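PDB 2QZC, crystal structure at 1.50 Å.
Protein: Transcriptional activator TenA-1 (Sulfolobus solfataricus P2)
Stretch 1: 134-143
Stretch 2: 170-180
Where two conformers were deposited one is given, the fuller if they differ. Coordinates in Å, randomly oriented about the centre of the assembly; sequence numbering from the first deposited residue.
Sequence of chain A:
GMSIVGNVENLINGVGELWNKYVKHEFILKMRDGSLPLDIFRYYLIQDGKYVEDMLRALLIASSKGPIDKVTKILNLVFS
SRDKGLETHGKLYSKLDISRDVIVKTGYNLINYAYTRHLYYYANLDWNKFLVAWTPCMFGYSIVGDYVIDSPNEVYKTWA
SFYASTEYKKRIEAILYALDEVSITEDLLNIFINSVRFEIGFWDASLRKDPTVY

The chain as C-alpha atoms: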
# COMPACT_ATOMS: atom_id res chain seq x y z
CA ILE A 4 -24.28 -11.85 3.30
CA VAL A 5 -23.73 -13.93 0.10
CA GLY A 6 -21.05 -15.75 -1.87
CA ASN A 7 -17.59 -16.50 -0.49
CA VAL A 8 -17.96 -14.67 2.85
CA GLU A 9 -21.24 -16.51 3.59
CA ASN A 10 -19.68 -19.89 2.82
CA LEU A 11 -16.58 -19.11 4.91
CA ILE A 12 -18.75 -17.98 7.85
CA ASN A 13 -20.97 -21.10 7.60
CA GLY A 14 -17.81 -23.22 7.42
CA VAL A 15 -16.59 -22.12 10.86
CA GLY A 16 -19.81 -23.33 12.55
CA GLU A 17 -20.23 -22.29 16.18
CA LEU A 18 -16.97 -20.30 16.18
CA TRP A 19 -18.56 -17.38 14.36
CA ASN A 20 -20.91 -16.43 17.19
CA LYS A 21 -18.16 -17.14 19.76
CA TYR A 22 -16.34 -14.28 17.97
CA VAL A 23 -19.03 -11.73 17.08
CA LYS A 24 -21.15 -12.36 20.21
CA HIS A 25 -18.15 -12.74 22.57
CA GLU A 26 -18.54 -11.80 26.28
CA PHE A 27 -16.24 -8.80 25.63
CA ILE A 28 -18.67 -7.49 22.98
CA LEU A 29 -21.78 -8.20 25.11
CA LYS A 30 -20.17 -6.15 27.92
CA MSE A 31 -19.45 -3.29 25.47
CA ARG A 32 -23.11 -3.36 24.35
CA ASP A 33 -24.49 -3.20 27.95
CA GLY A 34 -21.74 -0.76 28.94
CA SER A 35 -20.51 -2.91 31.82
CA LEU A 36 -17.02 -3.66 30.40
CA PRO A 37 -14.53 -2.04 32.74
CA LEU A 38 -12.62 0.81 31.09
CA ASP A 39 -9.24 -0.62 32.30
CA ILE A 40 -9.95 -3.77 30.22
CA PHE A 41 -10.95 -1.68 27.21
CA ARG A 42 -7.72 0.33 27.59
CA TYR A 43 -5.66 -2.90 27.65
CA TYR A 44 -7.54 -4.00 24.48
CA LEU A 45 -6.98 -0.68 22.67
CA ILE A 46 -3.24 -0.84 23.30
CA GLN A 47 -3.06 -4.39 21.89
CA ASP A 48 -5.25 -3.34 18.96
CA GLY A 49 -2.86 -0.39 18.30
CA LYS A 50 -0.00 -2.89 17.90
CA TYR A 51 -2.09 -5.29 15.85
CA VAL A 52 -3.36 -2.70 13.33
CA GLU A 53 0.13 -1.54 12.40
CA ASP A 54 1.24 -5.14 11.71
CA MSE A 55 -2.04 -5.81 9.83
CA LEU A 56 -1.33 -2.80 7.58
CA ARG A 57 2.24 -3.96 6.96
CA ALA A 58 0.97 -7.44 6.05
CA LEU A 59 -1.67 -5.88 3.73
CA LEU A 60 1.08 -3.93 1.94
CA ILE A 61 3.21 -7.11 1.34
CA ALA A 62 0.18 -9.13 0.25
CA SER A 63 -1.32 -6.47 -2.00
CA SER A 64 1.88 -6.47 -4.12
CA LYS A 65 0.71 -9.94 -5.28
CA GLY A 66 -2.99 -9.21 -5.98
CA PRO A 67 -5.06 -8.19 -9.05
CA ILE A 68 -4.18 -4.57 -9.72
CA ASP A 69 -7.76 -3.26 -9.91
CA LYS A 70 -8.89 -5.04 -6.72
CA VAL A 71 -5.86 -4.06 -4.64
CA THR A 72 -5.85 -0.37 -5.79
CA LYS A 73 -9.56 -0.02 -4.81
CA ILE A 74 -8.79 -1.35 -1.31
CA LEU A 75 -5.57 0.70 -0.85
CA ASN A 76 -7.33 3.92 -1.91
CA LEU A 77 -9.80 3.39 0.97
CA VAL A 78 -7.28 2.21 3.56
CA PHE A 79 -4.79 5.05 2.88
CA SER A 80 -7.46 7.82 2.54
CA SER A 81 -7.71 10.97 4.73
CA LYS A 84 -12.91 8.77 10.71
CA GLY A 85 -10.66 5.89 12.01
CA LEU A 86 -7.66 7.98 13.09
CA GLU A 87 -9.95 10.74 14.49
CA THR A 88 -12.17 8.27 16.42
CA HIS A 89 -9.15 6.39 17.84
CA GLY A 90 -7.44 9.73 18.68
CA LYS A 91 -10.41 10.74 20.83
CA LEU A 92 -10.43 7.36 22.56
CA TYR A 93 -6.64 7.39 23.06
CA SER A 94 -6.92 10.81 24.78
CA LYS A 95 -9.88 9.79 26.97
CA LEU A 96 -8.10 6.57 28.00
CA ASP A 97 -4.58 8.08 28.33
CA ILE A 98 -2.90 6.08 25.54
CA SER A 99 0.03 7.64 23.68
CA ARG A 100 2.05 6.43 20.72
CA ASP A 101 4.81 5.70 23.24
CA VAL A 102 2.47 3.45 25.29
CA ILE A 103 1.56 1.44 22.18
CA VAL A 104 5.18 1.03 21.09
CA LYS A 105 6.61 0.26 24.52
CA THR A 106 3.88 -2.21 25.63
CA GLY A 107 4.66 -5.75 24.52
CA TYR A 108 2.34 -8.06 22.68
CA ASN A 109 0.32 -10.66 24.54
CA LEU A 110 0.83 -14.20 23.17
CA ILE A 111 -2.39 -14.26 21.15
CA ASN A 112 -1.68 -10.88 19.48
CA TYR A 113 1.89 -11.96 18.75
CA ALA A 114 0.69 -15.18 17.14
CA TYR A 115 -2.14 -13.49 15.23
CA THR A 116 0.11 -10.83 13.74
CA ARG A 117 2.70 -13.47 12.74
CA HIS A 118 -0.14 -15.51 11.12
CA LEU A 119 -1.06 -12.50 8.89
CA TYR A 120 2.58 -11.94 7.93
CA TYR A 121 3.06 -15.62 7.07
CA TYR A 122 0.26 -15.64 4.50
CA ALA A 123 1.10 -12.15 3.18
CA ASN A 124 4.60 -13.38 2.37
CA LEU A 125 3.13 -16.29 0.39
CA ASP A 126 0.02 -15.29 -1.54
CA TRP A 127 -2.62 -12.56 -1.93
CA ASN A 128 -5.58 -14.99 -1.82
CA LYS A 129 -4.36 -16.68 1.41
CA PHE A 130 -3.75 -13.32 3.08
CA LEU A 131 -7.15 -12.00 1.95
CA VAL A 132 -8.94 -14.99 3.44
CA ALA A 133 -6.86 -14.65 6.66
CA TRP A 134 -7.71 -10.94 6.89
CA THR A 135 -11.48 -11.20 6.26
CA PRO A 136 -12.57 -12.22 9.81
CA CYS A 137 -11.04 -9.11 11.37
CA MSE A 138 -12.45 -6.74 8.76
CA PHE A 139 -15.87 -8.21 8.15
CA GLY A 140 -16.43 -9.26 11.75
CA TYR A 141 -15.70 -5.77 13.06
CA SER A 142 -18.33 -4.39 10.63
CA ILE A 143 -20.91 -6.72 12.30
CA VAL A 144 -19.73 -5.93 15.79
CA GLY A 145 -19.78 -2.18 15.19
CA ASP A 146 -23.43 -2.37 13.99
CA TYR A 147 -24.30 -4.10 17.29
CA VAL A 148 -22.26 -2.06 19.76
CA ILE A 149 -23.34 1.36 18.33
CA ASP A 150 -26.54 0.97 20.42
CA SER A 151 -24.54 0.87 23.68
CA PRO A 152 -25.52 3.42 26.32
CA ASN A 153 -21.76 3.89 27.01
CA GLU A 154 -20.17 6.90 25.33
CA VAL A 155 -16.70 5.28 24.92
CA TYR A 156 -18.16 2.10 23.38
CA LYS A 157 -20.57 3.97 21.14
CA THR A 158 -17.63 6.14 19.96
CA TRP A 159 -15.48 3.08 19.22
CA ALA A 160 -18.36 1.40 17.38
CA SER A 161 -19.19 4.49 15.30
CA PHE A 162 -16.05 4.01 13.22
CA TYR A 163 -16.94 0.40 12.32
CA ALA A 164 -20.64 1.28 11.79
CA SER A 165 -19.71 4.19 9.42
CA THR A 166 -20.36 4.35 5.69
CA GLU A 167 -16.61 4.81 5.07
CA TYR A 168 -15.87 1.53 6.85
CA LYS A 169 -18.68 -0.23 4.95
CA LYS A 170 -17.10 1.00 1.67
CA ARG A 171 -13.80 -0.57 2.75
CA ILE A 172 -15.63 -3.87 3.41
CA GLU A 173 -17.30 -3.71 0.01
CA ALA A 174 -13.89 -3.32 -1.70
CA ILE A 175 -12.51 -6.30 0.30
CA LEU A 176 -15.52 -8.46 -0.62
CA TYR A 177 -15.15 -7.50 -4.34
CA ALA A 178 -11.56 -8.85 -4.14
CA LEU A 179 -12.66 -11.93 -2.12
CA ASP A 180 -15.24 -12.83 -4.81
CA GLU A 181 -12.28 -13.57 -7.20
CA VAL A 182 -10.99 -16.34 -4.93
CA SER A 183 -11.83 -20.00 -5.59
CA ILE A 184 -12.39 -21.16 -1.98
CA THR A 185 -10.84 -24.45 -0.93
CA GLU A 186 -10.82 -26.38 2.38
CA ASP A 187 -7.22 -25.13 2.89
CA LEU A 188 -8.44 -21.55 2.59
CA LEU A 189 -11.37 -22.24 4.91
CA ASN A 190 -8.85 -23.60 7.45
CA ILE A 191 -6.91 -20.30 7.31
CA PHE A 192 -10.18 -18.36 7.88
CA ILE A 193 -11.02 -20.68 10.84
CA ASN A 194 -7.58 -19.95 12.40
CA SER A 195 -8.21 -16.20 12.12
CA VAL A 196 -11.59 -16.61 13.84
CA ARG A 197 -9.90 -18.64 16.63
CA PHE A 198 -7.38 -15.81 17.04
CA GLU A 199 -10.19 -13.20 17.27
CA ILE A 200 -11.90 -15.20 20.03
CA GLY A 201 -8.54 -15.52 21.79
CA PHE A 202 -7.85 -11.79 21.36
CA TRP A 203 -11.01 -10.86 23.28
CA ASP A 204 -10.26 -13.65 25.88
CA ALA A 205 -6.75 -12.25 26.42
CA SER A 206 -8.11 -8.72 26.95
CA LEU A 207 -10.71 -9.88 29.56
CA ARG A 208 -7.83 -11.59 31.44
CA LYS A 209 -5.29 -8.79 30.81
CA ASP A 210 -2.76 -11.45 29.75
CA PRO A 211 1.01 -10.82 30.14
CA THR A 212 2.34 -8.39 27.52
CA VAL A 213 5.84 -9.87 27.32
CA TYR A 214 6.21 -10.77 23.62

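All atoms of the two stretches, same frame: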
# COMPACT_ATOMS: atom_id res chain seq x y z
N TRP A 134 -7.38 -12.29 6.48
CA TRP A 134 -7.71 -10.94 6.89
C TRP A 134 -9.21 -10.66 7.00
O TRP A 134 -9.62 -9.76 7.71
CB TRP A 134 -7.09 -10.00 5.82
CG TRP A 134 -7.13 -8.55 6.08
CD1 TRP A 134 -6.91 -7.92 7.26
CD2 TRP A 134 -7.36 -7.51 5.11
NE1 TRP A 134 -6.96 -6.55 7.08
CE2 TRP A 134 -7.24 -6.26 5.78
CE3 TRP A 134 -7.63 -7.52 3.74
CZ2 TRP A 134 -7.45 -5.01 5.12
CZ3 TRP A 134 -7.81 -6.29 3.07
CH2 TRP A 134 -7.70 -5.08 3.77
N THR A 135 -10.03 -11.46 6.33
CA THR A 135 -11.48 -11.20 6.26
C THR A 135 -12.19 -11.26 7.61
O THR A 135 -12.99 -10.39 7.87
CB THR A 135 -12.13 -12.08 5.20
OG1 THR A 135 -11.58 -11.71 3.93
CG2 THR A 135 -13.65 -11.83 5.15
N PRO A 136 -11.86 -12.23 8.51
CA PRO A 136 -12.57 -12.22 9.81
C PRO A 136 -12.45 -10.93 10.60
O PRO A 136 -13.45 -10.41 11.12
CB PRO A 136 -11.94 -13.42 10.52
CG PRO A 136 -11.62 -14.37 9.38
CD PRO A 136 -11.06 -13.47 8.34
N CYS A 137 -11.25 -10.36 10.68
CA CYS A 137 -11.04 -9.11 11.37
C CYS A 137 -11.86 -7.98 10.75
O CYS A 137 -12.58 -7.26 11.44
CB CYS A 137 -9.56 -8.78 11.28
SG CYS A 137 -9.18 -7.21 11.82
N MSE A 138 -11.80 -7.87 9.44
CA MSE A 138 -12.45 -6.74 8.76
C MSE A 138 -13.94 -6.86 8.73
O MSE A 138 -14.67 -5.96 9.19
CB MSE A 138 -11.87 -6.59 7.35
CG MSE A 138 -10.37 -6.31 7.32
SE MSE A 138 -9.77 -4.67 8.24
CE MSE A 138 -10.74 -3.40 7.22
N PHE A 139 -14.42 -7.98 8.28
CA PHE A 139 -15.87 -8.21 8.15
C PHE A 139 -16.52 -8.34 9.52
O PHE A 139 -17.58 -7.75 9.76
CB PHE A 139 -16.17 -9.46 7.29
CG PHE A 139 -17.65 -9.65 6.98
CD1 PHE A 139 -18.20 -8.95 5.94
CD2 PHE A 139 -18.43 -10.50 7.74
CE1 PHE A 139 -19.54 -9.10 5.65
CE2 PHE A 139 -19.80 -10.63 7.47
CZ PHE A 139 -20.33 -9.92 6.43
N GLY A 140 -15.88 -9.07 10.44
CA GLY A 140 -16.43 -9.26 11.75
C GLY A 140 -16.56 -7.96 12.49
O GLY A 140 -17.55 -7.75 13.19
N TYR A 141 -15.58 -7.07 12.38
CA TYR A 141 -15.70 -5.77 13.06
C TYR A 141 -16.84 -4.90 12.49
O TYR A 141 -17.43 -4.12 13.23
CB TYR A 141 -14.37 -5.01 13.10
CG TYR A 141 -13.49 -5.36 14.28
CD1 TYR A 141 -13.23 -6.70 14.66
CD2 TYR A 141 -12.92 -4.37 15.04
CE1 TYR A 141 -12.39 -7.01 15.73
CE2 TYR A 141 -12.06 -4.68 16.09
CZ TYR A 141 -11.85 -5.97 16.49
OH TYR A 141 -11.01 -6.24 17.55
N SER A 142 -17.16 -5.08 11.22
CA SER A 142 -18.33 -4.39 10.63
C SER A 142 -19.61 -4.80 11.36
O SER A 142 -20.43 -3.94 11.76
CB SER A 142 -18.43 -4.71 9.14
OG SER A 142 -19.44 -3.90 8.54
N ILE A 143 -19.76 -6.11 11.60
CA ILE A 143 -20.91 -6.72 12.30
C ILE A 143 -20.96 -6.25 13.75
O ILE A 143 -22.02 -5.91 14.30
CB ILE A 143 -20.83 -8.29 12.23
CG1 ILE A 143 -21.18 -8.74 10.81
CG2 ILE A 143 -21.76 -8.99 13.25
CD1 ILE A 143 -20.98 -10.20 10.59
N LYS A 170 -17.71 0.91 3.01
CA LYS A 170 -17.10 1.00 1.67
C LYS A 170 -15.81 0.19 1.60
O LYS A 170 -15.52 -0.46 0.58
CB LYS A 170 -16.86 2.46 1.25
CG LYS A 170 -18.12 3.21 0.90
CD LYS A 170 -17.75 4.65 0.54
CE LYS A 170 -18.97 5.47 0.16
NZ LYS A 170 -18.61 6.91 -0.05
N ARG A 171 -15.02 0.24 2.68
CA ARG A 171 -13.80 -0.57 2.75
C ARG A 171 -14.17 -2.06 2.66
O ARG A 171 -13.51 -2.81 1.91
CB ARG A 171 -13.05 -0.38 4.06
CG ARG A 171 -12.22 0.85 4.22
CD ARG A 171 -11.44 0.69 5.55
NE ARG A 171 -10.59 1.81 5.91
CZ ARG A 171 -11.00 2.98 6.41
NH1 ARG A 171 -12.30 3.28 6.56
NH2 ARG A 171 -10.09 3.90 6.72
N ILE A 172 -15.18 -2.47 3.42
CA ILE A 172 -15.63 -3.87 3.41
C ILE A 172 -16.11 -4.28 2.02
O ILE A 172 -15.80 -5.36 1.53
CB ILE A 172 -16.67 -4.20 4.49
CG1 ILE A 172 -16.13 -3.84 5.87
CG2 ILE A 172 -17.16 -5.64 4.39
CD1 ILE A 172 -14.77 -4.47 6.24
N GLU A 173 -16.87 -3.40 1.37
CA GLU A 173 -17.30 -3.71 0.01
C GLU A 173 -16.14 -3.96 -0.94
O GLU A 173 -16.20 -4.89 -1.73
CB GLU A 173 -18.21 -2.59 -0.54
CG GLU A 173 -19.55 -2.57 0.14
CD GLU A 173 -20.42 -1.35 -0.18
OE1 GLU A 173 -19.96 -0.41 -0.88
OE2 GLU A 173 -21.56 -1.34 0.33
N ALA A 174 -15.08 -3.15 -0.85
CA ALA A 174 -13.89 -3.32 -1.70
C ALA A 174 -13.18 -4.67 -1.40
O ALA A 174 -12.71 -5.35 -2.31
CB ALA A 174 -12.94 -2.15 -1.53
N ILE A 175 -13.12 -5.03 -0.11
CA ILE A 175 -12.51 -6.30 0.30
C ILE A 175 -13.32 -7.48 -0.23
O ILE A 175 -12.74 -8.43 -0.77
CB ILE A 175 -12.36 -6.33 1.85
CG1 ILE A 175 -11.31 -5.28 2.29
CG2 ILE A 175 -11.99 -7.79 2.34
CD1 ILE A 175 -11.35 -4.94 3.79
N LEU A 176 -14.64 -7.39 -0.13
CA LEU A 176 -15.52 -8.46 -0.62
C LEU A 176 -15.46 -8.59 -2.14
O LEU A 176 -15.55 -9.71 -2.63
CB LEU A 176 -16.96 -8.33 -0.10
CG LEU A 176 -17.16 -8.50 1.43
CD1 LEU A 176 -18.63 -8.42 1.82
CD2 LEU A 176 -16.56 -9.81 1.98
N TYR A 177 -15.33 -7.47 -2.88
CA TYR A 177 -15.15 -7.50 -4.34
C TYR A 177 -13.88 -8.31 -4.70
O TYR A 177 -13.87 -9.13 -5.62
CB TYR A 177 -15.11 -6.05 -4.85
CG TYR A 177 -14.99 -5.82 -6.35
CD1 TYR A 177 -15.91 -6.39 -7.24
CD2 TYR A 177 -14.02 -4.95 -6.87
CE1 TYR A 177 -15.81 -6.16 -8.63
CE2 TYR A 177 -13.92 -4.69 -8.26
CZ TYR A 177 -14.82 -5.30 -9.12
OH TYR A 177 -14.73 -5.06 -10.48
N ALA A 178 -12.80 -8.09 -3.94
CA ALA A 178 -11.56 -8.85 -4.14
C ALA A 178 -11.73 -10.33 -3.73
O ALA A 178 -11.26 -11.22 -4.40
CB ALA A 178 -10.41 -8.25 -3.34
N LEU A 179 -12.41 -10.56 -2.60
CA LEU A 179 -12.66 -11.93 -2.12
C LEU A 179 -13.49 -12.75 -3.11
O LEU A 179 -13.25 -13.96 -3.23
CB LEU A 179 -13.34 -11.92 -0.74
CG LEU A 179 -13.57 -13.25 -0.02
CD1 LEU A 179 -12.23 -13.91 0.36
CD2 LEU A 179 -14.38 -13.04 1.24
N ASP A 180 -14.42 -12.10 -3.81
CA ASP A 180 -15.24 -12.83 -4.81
C ASP A 180 -14.44 -13.47 -5.96
O ASP A 180 -14.96 -14.39 -6.62
CB ASP A 180 -16.37 -11.93 -5.33
CG ASP A 180 -17.45 -11.68 -4.28
OD1 ASP A 180 -17.63 -12.48 -3.32
OD2 ASP A 180 -18.15 -10.65 -4.43

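The contact between the two helices is centred on Ile172 and Ile175, whose CA-to-CB bonds both point toward the first stretch and which lose more surface to the partner helix than any other residue of the pair. Both meet selenomethionine Met138, whose CA-to-CB bond also points toward the second helix. Its chi1, chi2 and chi3 are all m, and the folded side chain touches both isoleucines: CB of Met138 lies 3.8 Å from CD1 of Ile172, while the terminal CE of Met138 reaches CD1 of Ile175, again at 3.8 Å. CD1 of Ile172 also comes within 3.3 Å of the backbone O of Met138, a close approach of a methyl group to a carbonyl that brings this side chain right up to the backbone of the first helix.

Two aromatic rings extend this apolar core. Trp134 and Phe139 both leave their backbone sideways with chi1 near t, and in each case the ring end swings closer to the second helix. The indole of Trp134 receives the methyl CD1 of Ile175 in an off-centre CH-pi contact, with CD1 4.1 Å from the centroid of the six-membered ring and 30° off its normal; the nearest ring atom, CH2 of Trp134, is 3.7 Å from CD1 of Ile175. That one methyl therefore meets both the indole and the CE methyl of Met138. Phe139 presents its edge to Ile172, with CD1 of Phe139 3.8 Å from CG2 of Ile172, and CE1 of Phe139 extends the apolar surface to CD1 of Leu176 at 4.0 Å. Leu176 likewise starts sideways and brings its end inward to make this contact.

The backbones run in broadly opposed directions, with 143° between the N-to-C axes and a closest approach of 10.1 Å. The nearest CA pairs are Phe139 with Ile172, 6.4 Å between CA atoms, and Thr135 with Ile175, 7.8 Å between CA atoms. A one-turn advance along one helix is thus matched by a step back along the other. The first helix is kinked where the N atoms of Pro136 and Cys137 lack bonds to the preceding turn; proline has no amide hydrogen to give. After a weak bond from Met138 N to Trp134 O at 3.4 Å, Phe139 N donates to O of Thr135 at 2.8 Å; farther on, Ser142 N makes only weak bonds, to O of Met138 at 3.3 Å and to O of Phe139 at 3.1 Å. The second helix holds its pattern throughout, as in Leu176 N to Ile172 O at 2.9 Å.

Toward the margins the contact becomes more polar in composition but gains no hydrogen bond between the stretches. Thr135 points toward the second helix, its OG1 4.1 Å from CD2 of Leu179; that hydroxyl is satisfied elsewhere in the structure. Ser142 contributes its methylene, CB lying 4.1 Å from CG1 of Ile172, while its OG bonds just beyond the stretches. Arg171 adds only aliphatic contact, its CD 4.5 Å from CE of Met138. The 440 Å² buried between the helices is accordingly held by van der Waals packing and the one CH-pi contact.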